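Local coordinates for cell division control protein Cdc48 (Mycobacterium smegmatis, PDB 5E7P) that probably binds and hydrolyses ATP as a Cdc48-like ATPase with two AAA modules in tandem, caught here with ADP bound, at residues S190-P193 with N194-V197; E304-R307 with S308-A312; S124-P127 with A128-R131; R27-S31 with A32-R36. All blocks are in the same frame, centred on the assembly; numbering follows the deposited sequence.

Interaction 1: S190-P193 with N194-V197; sequences SVQP and NSVV
Two first torsions in the second half of a tight turn, those of S195 and N194, bring their side chains back against Q192. In S195, chi1 of -63° sets OG anti to its own carbonyl carbon, so that the hydroxyl faces back along the chain and accepts the backbone N-H of Q192, with N to OG at 3.0 Å. In N194, CG stands between the backbone N and the carbonyl carbon (chi1 57°), which brings OD1 over the CB of Q192 at 3.2 Å. The two amide side chains extend alongside each other, but their planes are nearly perpendicular. The backbone from Q192 to S195 forms a type I beta turn, closed by S195 N to Q192 O at 2.9 Å, the N-H coming in from well above the plane of the carbonyl. P193, the first of the two central residues, takes a phi of -60° that suits proline; it lines the ADP pocket and touches the bound nucleotide, close to G273. The S195 hydroxyl, besides accepting Q192 N, is bonded to the carbonyl of A110. N194 ND2 is held by D329, and Q192 NE2 bonds S190 OG at 2.9 Å, the oxygen lying close to the glutamine's amide plane, and also S472 OG. Flanking the turn, V191 CG1 and V197 CG2 meet at 3.9 Å, the two side chains roughly perpendicular, and R131 of helix 127-133 packs on both valines.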
ATOM      1  N   SER A 190       5.002   6.002  -9.955  1.00 32.33           N
ATOM      2  CA  SER A 190       4.178   6.723  -8.997  1.00 34.29           C
ATOM      3  C   SER A 190       5.050   7.229  -7.854  1.00 35.78           C
ATOM      4  O   SER A 190       5.983   6.546  -7.430  1.00 37.22           O
ATOM      5  CB  SER A 190       3.079   5.815  -8.450  1.00 33.80           C
ATOM      6  OG  SER A 190       3.640   4.683  -7.810  1.00 32.99           O
ATOM      7  N   VAL A 191       4.748   8.423  -7.355  1.00 33.80           N
ATOM      8  CA  VAL A 191       5.514   8.993  -6.252  1.00 31.32           C
ATOM      9  C   VAL A 191       5.140   8.336  -4.927  1.00 30.11           C
ATOM     10  O   VAL A 191       3.998   8.420  -4.473  1.00 30.99           O
ATOM     11  CB  VAL A 191       5.329  10.518  -6.148  1.00 29.11           C
ATOM     12  CG1 VAL A 191       6.165  11.074  -5.009  1.00 25.15           C
ATOM     13  CG2 VAL A 191       5.694  11.191  -7.466  1.00 28.34           C
ATOM     14  N   GLN A 192       6.117   7.678  -4.318  1.00 28.07           N
ATOM     15  CA  GLN A 192       5.923   6.971  -3.062  1.00 26.01           C
ATOM     16  C   GLN A 192       6.724   7.658  -1.953  1.00 28.91           C
ATOM     17  O   GLN A 192       7.584   8.491  -2.236  1.00 33.47           O
ATOM     18  CB  GLN A 192       6.359   5.514  -3.224  1.00 23.35           C
ATOM     19  CG  GLN A 192       5.574   4.757  -4.276  1.00 23.91           C
ATOM     20  CD  GLN A 192       4.098   4.654  -3.932  1.00 23.37           C
ATOM     21  OE1 GLN A 192       3.736   4.443  -2.775  1.00 23.76           O
ATOM     22  NE2 GLN A 192       3.238   4.810  -4.936  1.00 21.67           N
ATOM     23  N   PRO A 193       6.431   7.332  -0.682  1.00 26.72           N
ATOM     24  CA  PRO A 193       7.222   7.911   0.410  1.00 26.48           C
ATOM     25  C   PRO A 193       8.712   7.564   0.320  1.00 30.45           C
ATOM     26  O   PRO A 193       9.544   8.347   0.772  1.00 31.19           O
ATOM     27  CB  PRO A 193       6.611   7.270   1.651  1.00 22.93           C
ATOM     28  CG  PRO A 193       5.199   6.993   1.263  1.00 23.41           C
ATOM     29  CD  PRO A 193       5.247   6.609  -0.183  1.00 24.56           C
ATOM     30  N   ASN A 194       9.039   6.411  -0.254  1.00 32.84           N
ATOM     31  CA  ASN A 194      10.435   6.017  -0.430  1.00 31.98           C
ATOM     32  C   ASN A 194      11.018   6.497  -1.759  1.00 30.81           C
ATOM     33  O   ASN A 194      12.102   6.081  -2.161  1.00 31.48           O
ATOM     34  CB  ASN A 194      10.605   4.499  -0.283  1.00 31.08           C
ATOM     35  CG  ASN A 194       9.746   3.714  -1.257  1.00 29.73           C
ATOM     36  OD1 ASN A 194       9.104   4.285  -2.136  1.00 30.79           O
ATOM     37  ND2 ASN A 194       9.738   2.394  -1.108  1.00 27.48           N
ATOM     38  N   SER A 195      10.287   7.371  -2.442  1.00 29.81           N
ATOM     39  CA  SER A 195      10.787   7.982  -3.663  1.00 31.13           C
ATOM     40  C   SER A 195      11.529   9.260  -3.316  1.00 31.08           C
ATOM     41  O   SER A 195      11.382   9.791  -2.217  1.00 32.89           O
ATOM     42  CB  SER A 195       9.636   8.306  -4.619  1.00 33.18           C
ATOM     43  OG  SER A 195       8.969   7.131  -5.042  1.00 32.65           O
ATOM     44  N   VAL A 196      12.334   9.746  -4.253  1.00 29.36           N
ATOM     45  CA  VAL A 196      12.925  11.069  -4.122  1.00 29.13           C
ATOM     46  C   VAL A 196      12.514  11.928  -5.315  1.00 33.05           C
ATOM     47  O   VAL A 196      12.587  11.490  -6.461  1.00 36.03           O
ATOM     48  CB  VAL A 196      14.467  11.011  -3.972  1.00 53.08           C
ATOM     49  CG1 VAL A 196      15.107  10.236  -5.118  1.00 53.55           C
ATOM     50  CG2 VAL A 196      15.051  12.414  -3.870  1.00 54.71           C
ATOM     51  N   VAL A 197      12.050  13.141  -5.042  1.00 35.60           N
ATOM     52  CA  VAL A 197      11.648  14.052  -6.106  1.00 40.55           C
ATOM     53  C   VAL A 197      12.507  15.307  -6.063  1.00 47.81           C
ATOM     54  O   VAL A 197      12.344  16.145  -5.180  1.00 50.72           O
ATOM     55  CB  VAL A 197      10.164  14.441  -5.987  1.00 37.74           C
ATOM     56  CG1 VAL A 197       9.747  15.303  -7.167  1.00 38.43           C
ATOM     57  CG2 VAL A 197       9.298  13.196  -5.902  1.00 35.10           C
TER

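Interaction 2: E304-R307 with S308-A312; sequences ERLR and SVTSA
T310 and L306 are joined by two hydrogen bonds on one oxygen, one turn apart on helix 302-319. The threonine hydroxyl, held anti to its own carbonyl carbon (chi1 -57°), leans back along the helix and donates to L306 O, with OG1 to O at 2.6 Å. The backbone T310 N serves the same oxygen at 3.0 Å, and the two donors arrive from opposite faces of the carbonyl plane, so one acceptor is gripped twice. On the buried flank, V309 CG2 rests on the carbonyl of R305, with CG2 to O at 3.5 Å, and the regular bond from V309 N to R305 O runs beside it. S308 is enclosed too: its CB lies 3.5 Å from E304 O, and its hydroxyl bonds to G213 O beyond the helix. The more open flank belongs to E304, R307 and S311. There the R307 chain, bent at chi2 and chi3, folds back so that one face of its guanidinium covers S308 N, with CZ to N at 3.5 Å. A salt bridge accompanies this pose: R307 NH1 meets E304 OE2 from its syn side at 2.7 Å, tilted out of the carboxylate plane, while NE adds a weak bond; lattice contacts touch both side chains. R305 pairs with E342. Packed against strand 289-293 and helix 344-356, the helix belongs to the beta-alpha-beta crossover between the adjacent parallel strands 289-293 and 321-326 of the first P-loop ATPase fold.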
ATOM      1  N   GLU A 304      29.623   9.552  -2.595  1.00 52.17           N
ATOM      2  CA  GLU A 304      29.041  10.633  -1.808  1.00 53.00           C
ATOM      3  C   GLU A 304      27.995  10.069  -0.858  1.00 51.15           C
ATOM      4  O   GLU A 304      27.713  10.647   0.191  1.00 51.09           O
ATOM      5  CB  GLU A 304      28.412  11.684  -2.723  1.00 56.77           C
ATOM      6  CG  GLU A 304      29.286  12.904  -2.955  1.00 63.82           C
ATOM      7  CD  GLU A 304      29.431  13.759  -1.709  1.00 68.15           C
ATOM      8  OE1 GLU A 304      30.555  14.236  -1.439  1.00 70.32           O
ATOM      9  OE2 GLU A 304      28.417  13.956  -1.004  1.00 68.61           O
ATOM     10  N   ARG A 305      27.425   8.932  -1.240  1.00 49.35           N
ATOM     11  CA  ARG A 305      26.437   8.248  -0.421  1.00 45.67           C
ATOM     12  C   ARG A 305      27.083   7.729   0.859  1.00 43.14           C
ATOM     13  O   ARG A 305      26.536   7.883   1.951  1.00 40.31           O
ATOM     14  CB  ARG A 305      25.803   7.100  -1.214  1.00 46.06           C
ATOM     15  CG  ARG A 305      24.801   6.277  -0.432  1.00 44.90           C
ATOM     16  CD  ARG A 305      23.651   5.809  -1.312  1.00 44.19           C
ATOM     17  NE  ARG A 305      23.976   4.660  -2.149  1.00 43.18           N
ATOM     18  CZ  ARG A 305      24.074   4.703  -3.473  1.00 42.73           C
ATOM     19  NH1 ARG A 305      23.881   5.844  -4.122  1.00 44.00           N
ATOM     20  NH2 ARG A 305      24.366   3.604  -4.150  1.00 42.43           N
ATOM     21  N   LEU A 306      28.259   7.125   0.719  1.00 44.97           N
ATOM     22  CA  LEU A 306      28.978   6.577   1.863  1.00 45.21           C
ATOM     23  C   LEU A 306      29.415   7.672   2.830  1.00 44.73           C
ATOM     24  O   LEU A 306      29.339   7.500   4.048  1.00 41.51           O
ATOM     25  CB  LEU A 306      30.193   5.779   1.393  1.00 46.95           C
ATOM     26  CG  LEU A 306      31.055   5.156   2.492  1.00 45.22           C
ATOM     27  CD1 LEU A 306      30.233   4.204   3.347  1.00 43.06           C
ATOM     28  CD2 LEU A 306      32.254   4.446   1.883  1.00 44.62           C
ATOM     29  N   ARG A 307      29.871   8.795   2.280  1.00 47.42           N
ATOM     30  CA  ARG A 307      30.331   9.918   3.090  1.00 51.29           C
ATOM     31  C   ARG A 307      29.193  10.508   3.915  1.00 47.94           C
ATOM     32  O   ARG A 307      29.386  10.907   5.064  1.00 47.25           O
ATOM     33  CB  ARG A 307      30.947  11.009   2.211  1.00 57.88           C
ATOM     34  CG  ARG A 307      31.418  12.230   2.990  1.00 63.67           C
ATOM     35  CD  ARG A 307      31.197  13.505   2.197  1.00 71.16           C
ATOM     36  NE  ARG A 307      29.880  13.524   1.563  1.00 74.93           N
ATOM     37  CZ  ARG A 307      28.749  13.845   2.183  1.00 76.78           C
ATOM     38  NH1 ARG A 307      27.600  13.830   1.518  1.00 76.95           N
ATOM     39  NH2 ARG A 307      28.760  14.179   3.467  1.00 76.91           N
ATOM     40  N   SER A 308      28.008  10.564   3.317  1.00 45.33           N
ATOM     41  CA  SER A 308      26.834  11.111   3.988  1.00 44.61           C
ATOM     42  C   SER A 308      26.447  10.276   5.211  1.00 40.99           C
ATOM     43  O   SER A 308      26.158  10.819   6.277  1.00 41.01           O
ATOM     44  CB  SER A 308      25.662  11.207   3.008  1.00 43.89           C
ATOM     45  OG  SER A 308      24.601  11.965   3.558  1.00 43.57           O
ATOM     46  N   VAL A 309      26.446   8.956   5.044  1.00 37.33           N
ATOM     47  CA  VAL A 309      26.157   8.029   6.134  1.00 32.85           C
ATOM     48  C   VAL A 309      27.233   8.121   7.213  1.00 33.93           C
ATOM     49  O   VAL A 309      26.938   8.099   8.406  1.00 34.94           O
ATOM     50  CB  VAL A 309      26.062   6.574   5.615  1.00 29.35           C
ATOM     51  CG1 VAL A 309      25.967   5.588   6.769  1.00 28.77           C
ATOM     52  CG2 VAL A 309      24.874   6.423   4.683  1.00 24.66           C
ATOM     53  N   THR A 310      28.482   8.238   6.775  1.00 36.34           N
ATOM     54  CA  THR A 310      29.627   8.338   7.676  1.00 33.82           C
ATOM     55  C   THR A 310      29.561   9.613   8.509  1.00 34.13           C
ATOM     56  O   THR A 310      29.859   9.604   9.703  1.00 34.87           O
ATOM     57  CB  THR A 310      30.946   8.316   6.877  1.00 34.62           C
ATOM     58  OG1 THR A 310      30.998   7.125   6.080  1.00 32.72           O
ATOM     59  CG2 THR A 310      32.162   8.371   7.807  1.00 34.17           C
ATOM     60  N   SER A 311      29.164  10.708   7.869  1.00 35.00           N
ATOM     61  CA  SER A 311      29.046  11.995   8.539  1.00 38.47           C
ATOM     62  C   SER A 311      27.921  11.966   9.568  1.00 39.52           C
ATOM     63  O   SER A 311      28.029  12.553  10.643  1.00 41.80           O
ATOM     64  CB  SER A 311      28.802  13.102   7.511  1.00 41.70           C
ATOM     65  OG  SER A 311      28.530  14.340   8.142  1.00 45.17           O
ATOM     66  N   ALA A 312      26.841  11.271   9.228  1.00 36.95           N
ATOM     67  CA  ALA A 312      25.684  11.163  10.107  1.00 32.67           C
ATOM     68  C   ALA A 312      25.984  10.298  11.326  1.00 31.81           C
ATOM     69  O   ALA A 312      25.525  10.588  12.432  1.00 32.44           O
ATOM     70  CB  ALA A 312      24.495  10.612   9.342  1.00 25.64           C
TER

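Interaction 3: S124-P127 with A128-R131; sequences SISP and ATLR
S126 OG and T129 OG1 share a hydrogen bond of 2.9 Å, in which either hydroxyl could be the donor. Beside it, T129 CG2 meets I125 CG2 at 3.7 Å; both T129 branches are therefore engaged with the residues just before the helix. Chi1 of 61° swings the serine OG over the first turn, towards the threonine. S126 O accepts L130 N in the carbonyl plane at 3.1 Å and, weakly, T129 N. S126 is the N-cap of helix 127-133 and P127 opens the first turn, where its missing N-H costs no bond. In a capping box the N3 side chain would accept the N-cap N-H directly; here a water stands in between, 2.9 Å from T129 OG1 and only weakly bonded to S126 N. I125 CG2 and L130 CD2, 4.1 Å apart, pair the residue before the cap with the fourth of the helix, a hydrophobic staple. Farther out, W173 covers I125 and T129, while W199 packs on L130 and bonds I125 O through its NE1. R131 extends from the helix to bond S195 O through NH1.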
ATOM      1  N   SER A 124      13.146  27.635  -3.713  1.00 79.85           N
ATOM      2  CA  SER A 124      12.250  27.857  -2.576  1.00 77.42           C
ATOM      3  C   SER A 124      11.502  26.605  -2.117  1.00 72.67           C
ATOM      4  O   SER A 124      11.043  26.537  -0.977  1.00 71.16           O
ATOM      5  CB  SER A 124      11.249  28.976  -2.884  1.00 78.30           C
ATOM      6  OG  SER A 124      10.352  28.590  -3.909  1.00 77.32           O
ATOM      7  N   ILE A 125      11.375  25.620  -3.002  1.00 69.56           N
ATOM      8  CA  ILE A 125      10.627  24.408  -2.676  1.00 64.82           C
ATOM      9  C   ILE A 125      11.523  23.179  -2.528  1.00 62.53           C
ATOM     10  O   ILE A 125      12.150  22.732  -3.486  1.00 62.52           O
ATOM     11  CB  ILE A 125       9.524  24.132  -3.712  1.00 62.25           C
ATOM     12  CG1 ILE A 125       8.557  25.316  -3.778  1.00 62.82           C
ATOM     13  CG2 ILE A 125       8.781  22.851  -3.369  1.00 59.88           C
ATOM     14  CD1 ILE A 125       7.453  25.151  -4.796  1.00 62.58           C
ATOM     15  N   SER A 126      11.570  22.639  -1.314  1.00 60.99           N
ATOM     16  CA  SER A 126      12.415  21.492  -1.006  1.00 59.89           C
ATOM     17  C   SER A 126      11.893  20.221  -1.666  1.00 58.65           C
ATOM     18  O   SER A 126      10.701  20.111  -1.950  1.00 57.90           O
ATOM     19  CB  SER A 126      12.497  21.294   0.510  1.00 59.43           C
ATOM     20  OG  SER A 126      11.216  21.042   1.059  1.00 58.73           O
ATOM     21  N   PRO A 127      12.795  19.259  -1.924  1.00 57.53           N
ATOM     22  CA  PRO A 127      12.425  17.948  -2.470  1.00 53.65           C
ATOM     23  C   PRO A 127      11.400  17.208  -1.612  1.00 49.66           C
ATOM     24  O   PRO A 127      10.593  16.453  -2.152  1.00 47.70           O
ATOM     25  CB  PRO A 127      13.755  17.190  -2.470  1.00 53.75           C
ATOM     26  CG  PRO A 127      14.775  18.252  -2.635  1.00 55.83           C
ATOM     27  CD  PRO A 127      14.257  19.433  -1.861  1.00 57.05           C
ATOM     28  N   ALA A 128      11.438  17.415  -0.300  1.00 48.08           N
ATOM     29  CA  ALA A 128      10.470  16.792   0.597  1.00 46.89           C
ATOM     30  C   ALA A 128       9.069  17.351   0.357  1.00 47.69           C
ATOM     31  O   ALA A 128       8.076  16.625   0.417  1.00 46.59           O
ATOM     32  CB  ALA A 128      10.884  16.991   2.049  1.00 46.08           C
ATOM     33  N   THR A 129       8.999  18.650   0.086  1.00 48.42           N
ATOM     34  CA  THR A 129       7.736  19.307  -0.220  1.00 46.02           C
ATOM     35  C   THR A 129       7.189  18.808  -1.554  1.00 43.31           C
ATOM     36  O   THR A 129       5.988  18.566  -1.686  1.00 42.60           O
ATOM     37  CB  THR A 129       7.903  20.838  -0.269  1.00 48.31           C
ATOM     38  OG1 THR A 129       8.328  21.311   1.015  1.00 50.23           O
ATOM     39  CG2 THR A 129       6.595  21.512  -0.644  1.00 47.34           C
ATOM     40  N   LEU A 130       8.078  18.656  -2.534  1.00 40.84           N
ATOM     41  CA  LEU A 130       7.710  18.123  -3.842  1.00 40.89           C
ATOM     42  C   LEU A 130       7.079  16.741  -3.724  1.00 41.51           C
ATOM     43  O   LEU A 130       6.047  16.463  -4.336  1.00 43.21           O
ATOM     44  CB  LEU A 130       8.932  18.041  -4.762  1.00 40.80           C
ATOM     45  CG  LEU A 130       9.464  19.332  -5.388  1.00 41.82           C
ATOM     46  CD1 LEU A 130      10.713  19.051  -6.210  1.00 41.47           C
ATOM     47  CD2 LEU A 130       8.396  20.000  -6.242  1.00 40.89           C
ATOM     48  N   ARG A 131       7.709  15.877  -2.934  1.00 40.00           N
ATOM     49  CA  ARG A 131       7.232  14.513  -2.754  1.00 38.43           C
ATOM     50  C   ARG A 131       5.881  14.492  -2.046  1.00 37.70           C
ATOM     51  O   ARG A 131       4.997  13.713  -2.399  1.00 36.46           O
ATOM     52  CB  ARG A 131       8.257  13.694  -1.973  1.00 36.94           C
ATOM     53  CG  ARG A 131       7.844  12.264  -1.705  1.00 36.07           C
ATOM     54  CD  ARG A 131       8.970  11.510  -1.023  1.00 37.79           C
ATOM     55  NE  ARG A 131       9.458  12.210   0.164  1.00 37.98           N
ATOM     56  CZ  ARG A 131      10.666  12.031   0.691  1.00 39.96           C
ATOM     57  NH1 ARG A 131      11.517  11.180   0.130  1.00 41.38           N
ATOM     58  NH2 ARG A 131      11.029  12.708   1.771  1.00 40.08           N
TER
HETATM   59  O   HOH W   1       9.211  24.083   0.789  1.00 45.97           O

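Interaction 4: R27-S31 with A32-R36; sequences RLNTS and ALDSR
N29 ND2 donates to D34 OD2 at 3.0 Å, the shortest of the polar bonds that fold this loop back on itself. OD2 lies close to the asparagine's amide plane, while the donor approaches the carboxylate from its anti side, somewhat out of plane, and the two flat groups are turned 65° apart. With CG anti to the backbone N (chi1 -163°), the N29 amide can serve both ways at once: while ND2 holds D34, OD1 accepts S31 N at 3.1 Å. That second bond makes an Asx turn. The next reversal follows directly, for D34 N donates to S31 O at 3.1 Å, the donor standing well above the carbonyl plane; the backbone angles of A32 and L33 fit a type I beta turn. S31 and D34 also touch through their side chains, S31 OG lying 3.8 Å from D34 CB. Just after the turn, S35 CB packs against S31 O, and its hydroxyl donates to A32 O at 3.1 Å. The aspartate has a further partner, since OD1 forms a salt bridge with R41, which would be expected to favour its charged form. L33 turns away to lie on helix 427-448. The pair of turns shapes most of the loop between strands 22-28 and 39-42 in the Cdc48 N-terminal domain, a family of the double-psi beta-barrel clan.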
ATOM      1  N   ARG A  27     -12.896  13.848 -24.778  1.00 57.75           N
ATOM      2  CA  ARG A  27     -13.559  15.132 -24.580  1.00 60.57           C
ATOM      3  C   ARG A  27     -12.951  15.895 -23.408  1.00 58.67           C
ATOM      4  O   ARG A  27     -12.509  15.298 -22.428  1.00 56.89           O
ATOM      5  CB  ARG A  27     -15.062  14.944 -24.371  1.00 64.27           C
ATOM      6  CG  ARG A  27     -15.762  14.245 -25.526  1.00 69.06           C
ATOM      7  CD  ARG A  27     -17.273  14.384 -25.424  1.00 74.36           C
ATOM      8  NE  ARG A  27     -17.750  14.208 -24.054  1.00 76.25           N
ATOM      9  CZ  ARG A  27     -19.033  14.146 -23.709  1.00 77.51           C
ATOM     10  NH1 ARG A  27     -19.374  13.986 -22.437  1.00 76.83           N
ATOM     11  NH2 ARG A  27     -19.975  14.241 -24.639  1.00 79.00           N
ATOM     12  N   LEU A  28     -12.933  17.219 -23.520  1.00 59.68           N
ATOM     13  CA  LEU A  28     -12.350  18.076 -22.496  1.00 59.57           C
ATOM     14  C   LEU A  28     -13.222  18.116 -21.246  1.00 60.72           C
ATOM     15  O   LEU A  28     -14.393  18.492 -21.307  1.00 61.22           O
ATOM     16  CB  LEU A  28     -12.141  19.490 -23.050  1.00 61.30           C
ATOM     17  CG  LEU A  28     -11.350  20.524 -22.236  1.00 62.40           C
ATOM     18  CD1 LEU A  28     -12.253  21.322 -21.304  1.00 63.76           C
ATOM     19  CD2 LEU A  28     -10.222  19.862 -21.454  1.00 60.18           C
ATOM     20  N   ASN A  29     -12.645  17.724 -20.114  1.00 61.08           N
ATOM     21  CA  ASN A  29     -13.335  17.811 -18.836  1.00 61.64           C
ATOM     22  C   ASN A  29     -13.517  19.275 -18.456  1.00 64.41           C
ATOM     23  O   ASN A  29     -12.543  19.988 -18.218  1.00 65.13           O
ATOM     24  CB  ASN A  29     -12.553  17.067 -17.751  1.00 59.86           C
ATOM     25  CG  ASN A  29     -13.394  16.771 -16.521  1.00 58.95           C
ATOM     26  OD1 ASN A  29     -14.277  17.547 -16.155  1.00 60.26           O
ATOM     27  ND2 ASN A  29     -13.125  15.640 -15.878  1.00 56.32           N
ATOM     28  N   THR A  30     -14.768  19.718 -18.405  1.00 67.05           N
ATOM     29  CA  THR A  30     -15.076  21.128 -18.190  1.00 71.05           C
ATOM     30  C   THR A  30     -15.122  21.522 -16.713  1.00 72.43           C
ATOM     31  O   THR A  30     -15.099  22.708 -16.381  1.00 74.95           O
ATOM     32  CB  THR A  30     -16.410  21.513 -18.855  1.00 73.41           C
ATOM     33  OG1 THR A  30     -17.449  20.649 -18.378  1.00 72.13           O
ATOM     34  CG2 THR A  30     -16.308  21.384 -20.369  1.00 74.78           C
ATOM     35  N   SER A  31     -15.190  20.530 -15.831  1.00 69.85           N
ATOM     36  CA  SER A  31     -15.233  20.793 -14.396  1.00 69.21           C
ATOM     37  C   SER A  31     -13.847  21.124 -13.849  1.00 67.37           C
ATOM     38  O   SER A  31     -12.942  20.292 -13.886  1.00 65.77           O
ATOM     39  CB  SER A  31     -15.823  19.597 -13.647  1.00 69.06           C
ATOM     40  OG  SER A  31     -15.862  19.841 -12.251  1.00 70.46           O
ATOM     41  N   ALA A  32     -13.691  22.342 -13.337  1.00 67.68           N
ATOM     42  CA  ALA A  32     -12.408  22.795 -12.803  1.00 66.49           C
ATOM     43  C   ALA A  32     -12.009  22.036 -11.540  1.00 62.94           C
ATOM     44  O   ALA A  32     -10.823  21.888 -11.244  1.00 60.69           O
ATOM     45  CB  ALA A  32     -12.445  24.292 -12.532  1.00 68.91           C
ATOM     46  N   LEU A  33     -13.004  21.559 -10.800  1.00 61.84           N
ATOM     47  CA  LEU A  33     -12.756  20.825  -9.563  1.00 60.44           C
ATOM     48  C   LEU A  33     -12.401  19.366  -9.831  1.00 57.43           C
ATOM     49  O   LEU A  33     -12.081  18.615  -8.910  1.00 56.14           O
ATOM     50  CB  LEU A  33     -13.973  20.907  -8.641  1.00 61.39           C
ATOM     51  CG  LEU A  33     -14.342  22.303  -8.135  1.00 63.08           C
ATOM     52  CD1 LEU A  33     -15.560  22.237  -7.230  1.00 63.24           C
ATOM     53  CD2 LEU A  33     -13.164  22.936  -7.411  1.00 63.25           C
ATOM     54  N   ASP A  34     -12.456  18.970 -11.098  1.00 57.29           N
ATOM     55  CA  ASP A  34     -12.167  17.596 -11.481  1.00 56.82           C
ATOM     56  C   ASP A  34     -10.920  17.552 -12.358  1.00 56.29           C
ATOM     57  O   ASP A  34     -10.414  16.479 -12.691  1.00 54.79           O
ATOM     58  CB  ASP A  34     -13.363  17.003 -12.233  1.00 58.34           C
ATOM     59  CG  ASP A  34     -13.471  15.498 -12.070  1.00 58.05           C
ATOM     60  OD1 ASP A  34     -13.204  14.997 -10.957  1.00 56.11           O
ATOM     61  OD2 ASP A  34     -13.830  14.816 -13.053  1.00 59.77           O
ATOM     62  N   SER A  35     -10.423  18.730 -12.717  1.00 57.63           N
ATOM     63  CA  SER A  35      -9.333  18.844 -13.677  1.00 59.79           C
ATOM     64  C   SER A  35      -7.991  19.128 -13.013  1.00 60.06           C
ATOM     65  O   SER A  35      -7.936  19.645 -11.897  1.00 60.14           O
ATOM     66  CB  SER A  35      -9.647  19.936 -14.704  1.00 62.76           C
ATOM     67  OG  SER A  35      -9.796  21.199 -14.078  1.00 64.90           O
ATOM     68  N   ARG A  36      -6.918  18.782 -13.717  1.00 61.26           N
ATOM     69  CA  ARG A  36      -5.554  19.046 -13.267  1.00 64.17           C
ATOM     70  C   ARG A  36      -5.239  18.368 -11.934  1.00 62.35           C
ATOM     71  O   ARG A  36      -4.540  18.927 -11.089  1.00 63.30           O
ATOM     72  CB  ARG A  36      -5.289  20.555 -13.201  1.00 68.99           C
ATOM     73  CG  ARG A  36      -3.946  20.966 -13.779  1.00 72.18           C
ATOM     74  CD  ARG A  36      -3.788  22.479 -13.845  1.00 76.52           C
ATOM     75  NE  ARG A  36      -4.535  23.067 -14.953  1.00 79.24           N
ATOM     76  CZ  ARG A  36      -4.436  24.339 -15.328  1.00 82.56           C
ATOM     77  NH1 ARG A  36      -3.616  25.158 -14.684  1.00 84.00           N
ATOM     78  NH2 ARG A  36      -5.152  24.791 -16.348  1.00 83.72           N
TER

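Along the chain the order is interaction 4, 3, 1 and then 2. Interaction 4 lies in the loop that follows strand 22-28 in the Cdc48 N-terminal domain, its centre about 26 Å from those of interactions 1 and 3 and about 46 Å from that of interaction 2. Interactions 3 and 1 touch, their centres about 12 Å apart: R131 bonds S195, so the start of helix 127-133 is tied to the turn that leads into strand 196-199. Interaction 2 has its centre about 21 Å from that of interaction 1. Interaction 1 supplies an ADP-pocket residue and interaction 3 is tied to it, while interactions 2 and 4 are local packing in the first AAA module and the N-terminal domain.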